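Local coordinates for protein endo-1,3-beta-glucanase, family GH16 (Zobellia galactanivorans, PDB 5FUI) that probably degrades the algal storage polysaccharide laminarin, using a C-terminal family 6 carbohydrate-binding module, described here, to hold the glucan, at residues A[43-48]-A[114-119]; A[58-63]-A[101-106]; A[62-67]-A[88-93]. All coordinates share one frame; numbering follows the deposited sequence. Where two conformers were deposited one is given.

Interaction 1 (A[43-48]-A[114-119]); sequences SWMSYP and FGLYSI. With APY (2-aminomethyl-pyridine), chain C.
Trp44 and Tyr117 set their side chains next to each other on one face of the sheet and shape a ligand pocket between them. Trp44 CB lies over the Tyr117 ring, offset toward the rim. Trp44 CD1 comes 3.9 Å from Tyr117 CE2, with the ring planes turned by 31°. Trp44 CG sits between the backbone N and the carbonyl carbon (chi1 53°), where it meets ligand C3. The pyridine of 2-aminomethyl-pyridine covers the indole, with its C4 3.8 Å above the plane and over the centre. Tyr117 meets this ligand with its edge: CD2 is 3.2 Å from ligand C3. The floor is Gly115, whose CA is 3.6 Å from ligand CM; a side chain here would run into the ligand nitrogen. Asp76 also hydrogen-bonds the ligand.

The two segments are neighbouring antiparallel strands in the five-stranded sheet of the beta-sandwich expected for a family 6 carbohydrate-binding module. Met45 pairs with Leu116, and Tyr47 with Phe114, as hydrogen-bonded pairs. These four side chains point to the other face, into the core. Leu116 CD1 faces the groove between two bumps, Met45 CE at 4.3 Å and Tyr47 CE1 at 4.1 Å. Tyr47 CD1 approaches the edge of the Phe114 ring, 3.9 Å from CD2. Ile125 and Ile128 of the opposite sheet pack on this surface, and the Tyr47 hydroxyl bonds to Ala15 O. At the far end, Ser118 N donates to Ser43 O, which brings Ser118 CB to 3.2 Å from the same oxygen. The Ser118 hydroxyl bonds to Asn40 O and the Trp123 indole nitrogen.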
loop_
_atom_site.group_PDB
_atom_site.type_symbol
_atom_site.label_atom_id
_atom_site.label_comp_id
_atom_site.label_asym_id
_atom_site.label_seq_id
_atom_site.Cartn_x
_atom_site.Cartn_y
_atom_site.Cartn_z
ATOM N N SER A 43 -5.077 -6.725 -9.495
ATOM C CA SER A 43 -5.844 -5.933 -8.507
ATOM C C SER A 43 -5.119 -4.604 -8.212
ATOM O O SER A 43 -3.915 -4.501 -8.369
ATOM C CB SER A 43 -5.895 -6.712 -7.212
ATOM O OG SER A 43 -6.560 -7.959 -7.390
ATOM N N TRP A 44 -5.891 -3.589 -7.807
ATOM C CA TRP A 44 -5.321 -2.347 -7.392
ATOM C C TRP A 44 -6.236 -1.560 -6.518
ATOM O O TRP A 44 -7.458 -1.873 -6.412
ATOM C CB TRP A 44 -4.858 -1.477 -8.601
ATOM C CG TRP A 44 -5.968 -1.254 -9.644
ATOM C CD1 TRP A 44 -6.252 -1.994 -10.782
ATOM C CD2 TRP A 44 -7.036 -0.233 -9.556
ATOM N NE1 TRP A 44 -7.373 -1.496 -11.427
ATOM C CE2 TRP A 44 -7.913 -0.447 -10.690
ATOM C CE3 TRP A 44 -7.385 0.760 -8.592
ATOM C CZ2 TRP A 44 -9.032 0.313 -10.891
ATOM C CZ3 TRP A 44 -8.523 1.576 -8.868
ATOM C CH2 TRP A 44 -9.296 1.340 -9.993
ATOM N N MET A 45 -5.685 -0.521 -5.892
ATOM C CA MET A 45 -6.479 0.371 -5.036
ATOM C C MET A 45 -5.981 1.770 -5.269
ATOM O O MET A 45 -4.760 1.973 -5.421
ATOM C CB MET A 45 -6.320 0.016 -3.575
ATOM C CG MET A 45 -6.773 -1.373 -3.180
ATOM S SD MET A 45 -5.418 -2.655 -3.370
ATOM C CE MET A 45 -4.502 -2.338 -1.919
ATOM N N SER A 46 -6.854 2.753 -5.185
ATOM C CA SER A 46 -6.460 4.141 -5.422
ATOM C C SER A 46 -6.993 5.033 -4.277
ATOM O O SER A 46 -8.170 4.958 -3.946
ATOM C CB SER A 46 -7.051 4.586 -6.776
ATOM O OG SER A 46 -6.813 5.912 -7.136
ATOM N N TYR A 47 -6.136 5.928 -3.782
ATOM C CA TYR A 47 -6.431 6.807 -2.616
ATOM C C TYR A 47 -6.239 8.270 -3.046
ATOM O O TYR A 47 -5.133 8.729 -3.266
ATOM C CB TYR A 47 -5.420 6.466 -1.508
ATOM C CG TYR A 47 -5.413 5.007 -1.122
ATOM C CD1 TYR A 47 -4.603 4.065 -1.816
ATOM C CD2 TYR A 47 -6.276 4.518 -0.080
ATOM C CE1 TYR A 47 -4.606 2.711 -1.451
ATOM C CE2 TYR A 47 -6.274 3.157 0.271
ATOM C CZ TYR A 47 -5.471 2.243 -0.468
ATOM O OH TYR A 47 -5.433 0.921 -0.196
ATOM N N PRO A 48 -7.333 9.027 -3.219
ATOM C CA PRO A 48 -7.191 10.434 -3.648
ATOM C C PRO A 48 -6.747 11.359 -2.475
ATOM O O PRO A 48 -6.925 11.069 -1.277
ATOM C CB PRO A 48 -8.593 10.794 -4.118
ATOM C CG PRO A 48 -9.441 10.056 -3.140
ATOM C CD PRO A 48 -8.763 8.657 -3.154
ATOM N N PHE A 114 -2.869 8.555 -4.905
ATOM C CA PHE A 114 -1.853 7.528 -4.579
ATOM C C PHE A 114 -2.366 6.152 -4.960
ATOM O O PHE A 114 -3.495 5.805 -4.565
ATOM C CB PHE A 114 -1.568 7.666 -3.086
ATOM C CG PHE A 114 -0.538 6.693 -2.521
ATOM C CD1 PHE A 114 0.832 6.908 -2.662
ATOM C CD2 PHE A 114 -0.975 5.619 -1.797
ATOM C CE1 PHE A 114 1.727 5.991 -2.129
ATOM C CE2 PHE A 114 -0.076 4.729 -1.246
ATOM C CZ PHE A 114 1.264 4.901 -1.435
ATOM N N GLY A 115 -1.623 5.373 -5.773
ATOM C CA GLY A 115 -2.112 4.119 -6.264
ATOM C C GLY A 115 -1.206 2.959 -5.847
ATOM O O GLY A 115 0.021 3.106 -5.856
ATOM N N LEU A 116 -1.825 1.818 -5.512
ATOM C CA LEU A 116 -1.096 0.552 -5.273
ATOM C C LEU A 116 -1.584 -0.468 -6.278
ATOM O O LEU A 116 -2.800 -0.608 -6.432
ATOM C CB LEU A 116 -1.395 0.003 -3.820
ATOM C CG LEU A 116 -0.936 0.992 -2.744
ATOM C CD1 LEU A 116 -1.215 0.349 -1.385
ATOM C CD2 LEU A 116 0.523 1.316 -2.948
ATOM N N TYR A 117 -0.649 -1.089 -6.987
ATOM C CA TYR A 117 -1.062 -1.976 -8.053
ATOM C C TYR A 117 -0.407 -3.317 -7.825
ATOM O O TYR A 117 0.831 -3.419 -7.735
ATOM C CB TYR A 117 -0.545 -1.362 -9.396
ATOM C CG TYR A 117 -1.374 -1.725 -10.610
ATOM C CD1 TYR A 117 -1.474 -3.041 -11.029
ATOM C CD2 TYR A 117 -2.126 -0.737 -11.312
ATOM C CE1 TYR A 117 -2.243 -3.398 -12.155
ATOM C CE2 TYR A 117 -2.873 -1.053 -12.412
ATOM C CZ TYR A 117 -2.895 -2.359 -12.871
ATOM O OH TYR A 117 -3.710 -2.634 -13.966
ATOM N N SER A 118 -1.200 -4.373 -7.764
ATOM C CA SER A 118 -0.669 -5.706 -7.530
ATOM C C SER A 118 -0.050 -6.296 -8.796
ATOM O O SER A 118 -0.740 -6.562 -9.799
ATOM C CB SER A 118 -1.812 -6.601 -7.084
ATOM O OG SER A 118 -1.305 -7.920 -6.827
ATOM N N ILE A 119 1.247 -6.480 -8.727
ATOM C CA ILE A 119 1.984 -7.190 -9.781
ATOM C C ILE A 119 1.820 -8.682 -9.615
ATOM O O ILE A 119 1.583 -9.406 -10.624
ATOM C CB ILE A 119 3.485 -6.832 -9.678
ATOM C CG1 ILE A 119 3.627 -5.318 -10.001
ATOM C CG2 ILE A 119 4.334 -7.722 -10.631
ATOM C CD1 ILE A 119 5.031 -4.800 -9.604
HETATM N N APY C . -2.371 3.696 -10.088
HETATM C CM APY C . -2.987 2.573 -9.408
HETATM C C2 APY C . -4.181 2.616 -10.346
HETATM C C3 APY C . -4.211 1.749 -11.413
HETATM C C4 APY C . -5.259 1.802 -12.364
HETATM C C5 APY C . -6.218 2.825 -12.255
HETATM C C6 APY C . -6.177 3.706 -11.186
HETATM N N1 APY C . -5.133 3.615 -10.286
#

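Interaction 2 (A[58-63]-A[101-106]); sequences YLIEYR and VSQTVN
Tyr62 reaches across to Gln103 where strand 56-66 pairs antiparallel with strand 97-107, an outermost strand of the four-stranded sheet of the beta-sandwich. The Tyr62 hydroxyl donates to Gln103 OE1 over 2.7 Å. Gln103 CG lies between the backbone N and the carbonyl carbon (chi1 65°), and the chain runs extended beyond it to this bond. OE1 lies at the edge of the phenol ring, in its plane. Relative to the amide, the hydroxyl stands above the carbonyl plane, 40° out of it, and the ring and amide planes are 72° apart. OE1 has a second partner, Ser75 OG, so two groups grip this oxygen. A phenylalanine in place of Tyr62 would probably leave Gln103 OE1 without one of these donors and its amide less firmly fixed.

The main chains satisfy each other through six N-H...O=C bonds. Tyr58 pairs with Val105, Ile60 with Gln103 and Tyr62 with Val101, each bonded in both directions. The bond from Val101 N to Tyr62 O is the longest, at 3.0 Å. Ile60 O also receives the CA-H of Ser102, with CA 3.1 Å away. The polar ends of other side chains turn elsewhere: the Tyr58 hydroxyl bonds to Ser54 O, and Glu61 forms a salt bridge with Arg129. Tyr62 CB rests on Val101 CG2, 4.0 Å away. On the face with Glu61, Leu59 CD1 meets two hydroxyls, Ser102 OG at 3.7 Å and Thr104 OG1 at 3.6 Å.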
loop_
_atom_site.group_PDB
_atom_site.type_symbol
_atom_site.label_atom_id
_atom_site.label_comp_id
_atom_site.label_asym_id
_atom_site.label_seq_id
_atom_site.Cartn_x
_atom_site.Cartn_y
_atom_site.Cartn_z
ATOM N N TYR A 58 10.722 10.798 1.555
ATOM C CA TYR A 58 9.739 10.280 2.497
ATOM C C TYR A 58 9.968 8.779 2.735
ATOM O O TYR A 58 10.373 8.030 1.791
ATOM C CB TYR A 58 8.328 10.375 1.903
ATOM C CG TYR A 58 7.808 11.779 1.844
ATOM C CD1 TYR A 58 8.207 12.663 0.851
ATOM C CD2 TYR A 58 6.940 12.258 2.841
ATOM C CE1 TYR A 58 7.740 13.951 0.785
ATOM C CE2 TYR A 58 6.430 13.555 2.838
ATOM C CZ TYR A 58 6.849 14.427 1.792
ATOM O OH TYR A 58 6.358 15.728 1.814
ATOM N N LEU A 59 9.640 8.371 3.960
ATOM C CA LEU A 59 9.544 6.912 4.247
ATOM C C LEU A 59 8.077 6.548 4.067
ATOM O O LEU A 59 7.174 7.170 4.708
ATOM C CB LEU A 59 10.007 6.625 5.718
ATOM C CG LEU A 59 9.947 5.129 6.077
ATOM C CD1 LEU A 59 11.020 4.373 5.290
ATOM C CD2 LEU A 59 10.181 5.058 7.641
ATOM N N ILE A 60 7.834 5.516 3.237
ATOM C CA ILE A 60 6.456 5.034 3.097
ATOM C C ILE A 60 6.479 3.550 3.548
ATOM O O ILE A 60 7.205 2.710 3.018
ATOM C CB ILE A 60 5.885 5.141 1.683
ATOM C CG1 ILE A 60 6.110 6.609 1.107
ATOM C CG2 ILE A 60 4.402 4.745 1.766
ATOM C CD1 ILE A 60 5.421 6.783 -0.264
ATOM N N GLU A 61 5.693 3.315 4.604
ATOM C CA GLU A 61 5.581 1.981 5.264
ATOM C C GLU A 61 4.292 1.335 4.879
ATOM O O GLU A 61 3.280 2.034 4.728
ATOM C CB GLU A 61 5.567 2.115 6.789
ATOM C CG GLU A 61 6.923 2.528 7.416
ATOM C CD GLU A 61 6.671 2.882 8.845
ATOM O OE1 GLU A 61 6.192 4.014 9.091
ATOM O OE2 GLU A 61 6.908 2.012 9.762
ATOM N N TYR A 62 4.323 0.014 4.731
ATOM C CA TYR A 62 3.173 -0.784 4.332
ATOM C C TYR A 62 3.030 -1.944 5.285
ATOM O O TYR A 62 3.965 -2.752 5.447
ATOM C CB TYR A 62 3.313 -1.345 2.864
ATOM C CG TYR A 62 3.553 -0.249 1.848
ATOM C CD1 TYR A 62 4.797 0.237 1.568
ATOM C CD2 TYR A 62 2.441 0.331 1.185
ATOM C CE1 TYR A 62 4.960 1.255 0.614
ATOM C CE2 TYR A 62 2.591 1.357 0.233
ATOM C CZ TYR A 62 3.834 1.802 -0.013
ATOM O OH TYR A 62 3.993 2.773 -0.966
ATOM N N ARG A 63 1.875 -2.013 5.953
ATOM C CA ARG A 63 1.579 -3.086 6.928
ATOM C C ARG A 63 0.914 -4.199 6.197
ATOM O O ARG A 63 -0.235 -4.095 5.746
ATOM C CB ARG A 63 0.758 -2.530 8.078
ATOM C CG ARG A 63 0.490 -3.483 9.275
ATOM C CD ARG A 63 1.849 -3.719 9.965
ATOM N NE ARG A 63 1.645 -4.485 11.212
ATOM C CZ ARG A 63 2.657 -4.930 11.964
ATOM N NH1 ARG A 63 3.947 -4.702 11.610
ATOM N NH2 ARG A 63 2.396 -5.653 13.078
ATOM N N VAL A 101 6.857 -3.383 5.724
ATOM C CA VAL A 101 7.934 -3.135 4.752
ATOM C C VAL A 101 7.884 -1.656 4.374
ATOM O O VAL A 101 6.909 -0.938 4.650
ATOM C CB VAL A 101 7.808 -4.066 3.498
ATOM C CG1 VAL A 101 7.978 -5.559 3.940
ATOM C CG2 VAL A 101 6.453 -3.796 2.759
ATOM N N SER A 102 8.914 -1.212 3.671
ATOM C CA SER A 102 8.969 0.225 3.340
ATOM C C SER A 102 9.717 0.510 2.058
ATOM O O SER A 102 10.455 -0.316 1.546
ATOM C CB SER A 102 9.551 1.036 4.480
ATOM O OG SER A 102 10.981 0.735 4.612
ATOM N N GLN A 103 9.543 1.737 1.587
ATOM C CA GLN A 103 10.395 2.303 0.556
ATOM C C GLN A 103 10.712 3.737 0.966
ATOM O O GLN A 103 9.940 4.349 1.677
ATOM C CB GLN A 103 9.664 2.252 -0.788
ATOM C CG GLN A 103 8.419 3.141 -0.831
ATOM C CD GLN A 103 7.521 2.960 -2.048
ATOM O OE1 GLN A 103 6.397 3.417 -1.995
ATOM N NE2 GLN A 103 7.988 2.377 -3.118
ATOM N N THR A 104 11.867 4.214 0.523
ATOM C CA THR A 104 12.268 5.620 0.737
ATOM C C THR A 104 12.360 6.290 -0.597
ATOM O O THR A 104 13.171 5.844 -1.456
ATOM C CB THR A 104 13.596 5.714 1.522
ATOM O OG1 THR A 104 13.458 5.095 2.806
ATOM C CG2 THR A 104 14.000 7.135 1.789
ATOM N N VAL A 105 11.480 7.281 -0.817
ATOM C CA VAL A 105 11.377 7.817 -2.154
ATOM C C VAL A 105 11.251 9.356 -2.109
ATOM O O VAL A 105 10.833 9.931 -1.141
ATOM C CB VAL A 105 10.280 7.019 -2.905
ATOM C CG1 VAL A 105 8.907 7.091 -2.209
ATOM C CG2 VAL A 105 10.238 7.293 -4.390
ATOM N N ASN A 106 11.610 10.015 -3.196
ATOM C CA ASN A 106 11.614 11.456 -3.269
ATOM C C ASN A 106 10.399 11.952 -4.007
ATOM O O ASN A 106 10.128 11.490 -5.082
ATOM C CB ASN A 106 12.888 11.855 -4.003
ATOM C CG ASN A 106 13.166 13.332 -3.947
ATOM O OD1 ASN A 106 14.037 13.765 -3.210
ATOM N ND2 ASN A 106 12.476 14.109 -4.779
#

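Interaction 3 (A[62-67]-A[88-93]); sequences YRVASA and SVPNTG
The loop that leads from strand 82-88 of one sheet of the sandwich to strand 97-107 of the other folds over the end of strand 56-66, where Val89 packs on Val64 and Ser66. The apolar part is small. Val89 CG1, anti to the backbone N (chi1 177°), lies 3.8 Å from Val64 CG2. The same methyl carbon is also 3.8 Å from Ser66 CB, so it fits between two side chains on one side of the strand. Phe73 and Trp123 also touch Val89. Next along the loop, Pro90 O sits 3.6 Å from Ser66 CB.

The polar part gathers at Ser66 O. Thr92 N donates a weak hydrogen bond to it over 2.9 Å; the N-H points well off line, at 125°. Thr92 OG1 is also near, 3.0 Å from Ser66 O, but its one proton can go to Asn97 O instead. That oxygen, at the start of strand 97-107, is its stronger partner. The Ser66 hydroxyl turns away from this cluster and bonds to Gly122 O and Val68 N.

Asn91 shapes the loop through an Asx turn. Its OD1 accepts from Gly93 N at 2.8 Å, with the donor in the carbonyl plane. Gly93 has a positive phi of 76°, which suits a glycine. The other branch of the amide, ND2, bonds to Asp69. A water links the segments here: it donates to Ala67 O and accepts from Asn91 ND2, 3.1 Å away.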
loop_
_atom_site.group_PDB
_atom_site.type_symbol
_atom_site.label_atom_id
_atom_site.label_comp_id
_atom_site.label_asym_id
_atom_site.label_seq_id
_atom_site.Cartn_x
_atom_site.Cartn_y
_atom_site.Cartn_z
ATOM N N TYR A 62 4.323 0.014 4.731
ATOM C CA TYR A 62 3.173 -0.784 4.332
ATOM C C TYR A 62 3.030 -1.944 5.285
ATOM O O TYR A 62 3.965 -2.752 5.447
ATOM C CB TYR A 62 3.313 -1.345 2.864
ATOM C CG TYR A 62 3.553 -0.249 1.848
ATOM C CD1 TYR A 62 4.797 0.237 1.568
ATOM C CD2 TYR A 62 2.441 0.331 1.185
ATOM C CE1 TYR A 62 4.960 1.255 0.614
ATOM C CE2 TYR A 62 2.591 1.357 0.233
ATOM C CZ TYR A 62 3.834 1.802 -0.013
ATOM O OH TYR A 62 3.993 2.773 -0.966
ATOM N N ARG A 63 1.875 -2.013 5.953
ATOM C CA ARG A 63 1.579 -3.086 6.928
ATOM C C ARG A 63 0.914 -4.199 6.197
ATOM O O ARG A 63 -0.235 -4.095 5.746
ATOM C CB ARG A 63 0.758 -2.530 8.078
ATOM C CG ARG A 63 0.490 -3.483 9.275
ATOM C CD ARG A 63 1.849 -3.719 9.965
ATOM N NE ARG A 63 1.645 -4.485 11.212
ATOM C CZ ARG A 63 2.657 -4.930 11.964
ATOM N NH1 ARG A 63 3.947 -4.702 11.610
ATOM N NH2 ARG A 63 2.396 -5.653 13.078
ATOM N N VAL A 64 1.685 -5.271 5.982
ATOM C CA VAL A 64 1.325 -6.352 4.998
ATOM C C VAL A 64 1.407 -7.750 5.625
ATOM O O VAL A 64 2.089 -7.939 6.635
ATOM C CB VAL A 64 2.226 -6.305 3.726
ATOM C CG1 VAL A 64 1.923 -4.990 2.957
ATOM C CG2 VAL A 64 3.716 -6.427 4.047
ATOM N N ALA A 65 0.742 -8.733 5.008
ATOM C CA ALA A 65 0.863 -10.122 5.417
ATOM C C ALA A 65 0.770 -11.009 4.214
ATOM O O ALA A 65 0.107 -10.642 3.196
ATOM C CB ALA A 65 -0.343 -10.437 6.323
ATOM N N SER A 66 1.326 -12.255 4.348
ATOM C CA SER A 66 1.092 -13.221 3.263
ATOM C C SER A 66 1.433 -14.588 3.817
ATOM O O SER A 66 2.426 -14.753 4.539
ATOM C CB SER A 66 1.972 -12.968 2.031
ATOM O OG SER A 66 1.658 -13.976 1.066
ATOM N N ALA A 67 0.595 -15.566 3.434
ATOM C CA ALA A 67 0.951 -16.969 3.715
ATOM C C ALA A 67 1.783 -17.631 2.616
ATOM O O ALA A 67 2.124 -18.864 2.774
ATOM C CB ALA A 67 -0.302 -17.779 4.023
ATOM N N SER A 88 8.148 -5.941 -2.310
ATOM C CA SER A 88 7.897 -7.373 -2.153
ATOM C C SER A 88 7.296 -7.631 -0.768
ATOM O O SER A 88 7.767 -7.075 0.266
ATOM C CB SER A 88 9.257 -8.093 -2.193
ATOM O OG SER A 88 9.745 -7.960 -3.510
ATOM N N VAL A 89 6.300 -8.519 -0.684
ATOM C CA VAL A 89 5.651 -8.834 0.595
ATOM C C VAL A 89 6.306 -10.161 1.064
ATOM O O VAL A 89 6.237 -11.201 0.385
ATOM C CB VAL A 89 4.115 -9.061 0.407
ATOM C CG1 VAL A 89 3.518 -9.459 1.732
ATOM C CG2 VAL A 89 3.462 -7.758 -0.109
ATOM N N PRO A 90 6.931 -10.154 2.287
ATOM C CA PRO A 90 7.485 -11.377 2.824
ATOM C C PRO A 90 6.419 -12.424 3.014
ATOM O O PRO A 90 5.255 -12.110 3.266
ATOM C CB PRO A 90 8.062 -10.945 4.212
ATOM C CG PRO A 90 8.365 -9.442 3.949
ATOM C CD PRO A 90 7.184 -8.974 3.152
ATOM N N ASN A 91 6.852 -13.674 2.960
ATOM C CA ASN A 91 5.986 -14.779 3.433
ATOM C C ASN A 91 6.029 -14.789 4.975
ATOM O O ASN A 91 7.035 -15.193 5.625
ATOM C CB ASN A 91 6.451 -16.095 2.877
ATOM C CG ASN A 91 5.507 -17.214 3.257
ATOM O OD1 ASN A 91 4.763 -17.136 4.219
ATOM N ND2 ASN A 91 5.545 -18.330 2.434
ATOM N N THR A 92 5.049 -14.152 5.582
ATOM C CA THR A 92 5.002 -14.013 7.040
ATOM C C THR A 92 4.341 -15.234 7.669
ATOM O O THR A 92 4.223 -15.293 8.898
ATOM C CB THR A 92 4.155 -12.776 7.434
ATOM O OG1 THR A 92 2.807 -12.984 6.948
ATOM C CG2 THR A 92 4.748 -11.468 6.798
ATOM N N GLY A 93 4.005 -16.226 6.776
ATOM C CA GLY A 93 3.442 -17.518 7.263
ATOM C C GLY A 93 2.003 -17.485 7.702
ATOM O O GLY A 93 1.551 -18.468 8.312
HETATM O O HOH W 1 3.804 -20.936 2.194
#

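Interaction 1 is the most buried of the three and belongs to the five-stranded sheet; interaction 2 belongs to the four-stranded sheet packed against it. Tyr62 joins the two sheets: its OH is 3.5 Å from Phe114 CZ, and its CE2 packs on Leu116 CD2. Both contacts are regular antiparallel pairs. Interaction 1 adds aromatic packing and a ligand, whereas interaction 2 adds a hydroxyl-amide bond on its inner face and has exposed serine and threonine on its outer face. Interaction 3 continues along strand 56-66 to its end, where a surface loop folds over it, with an Asx turn, a bridging water and one weak backbone bond. Val101 touches both Pro90 and Val64, joining interactions 2 and 3.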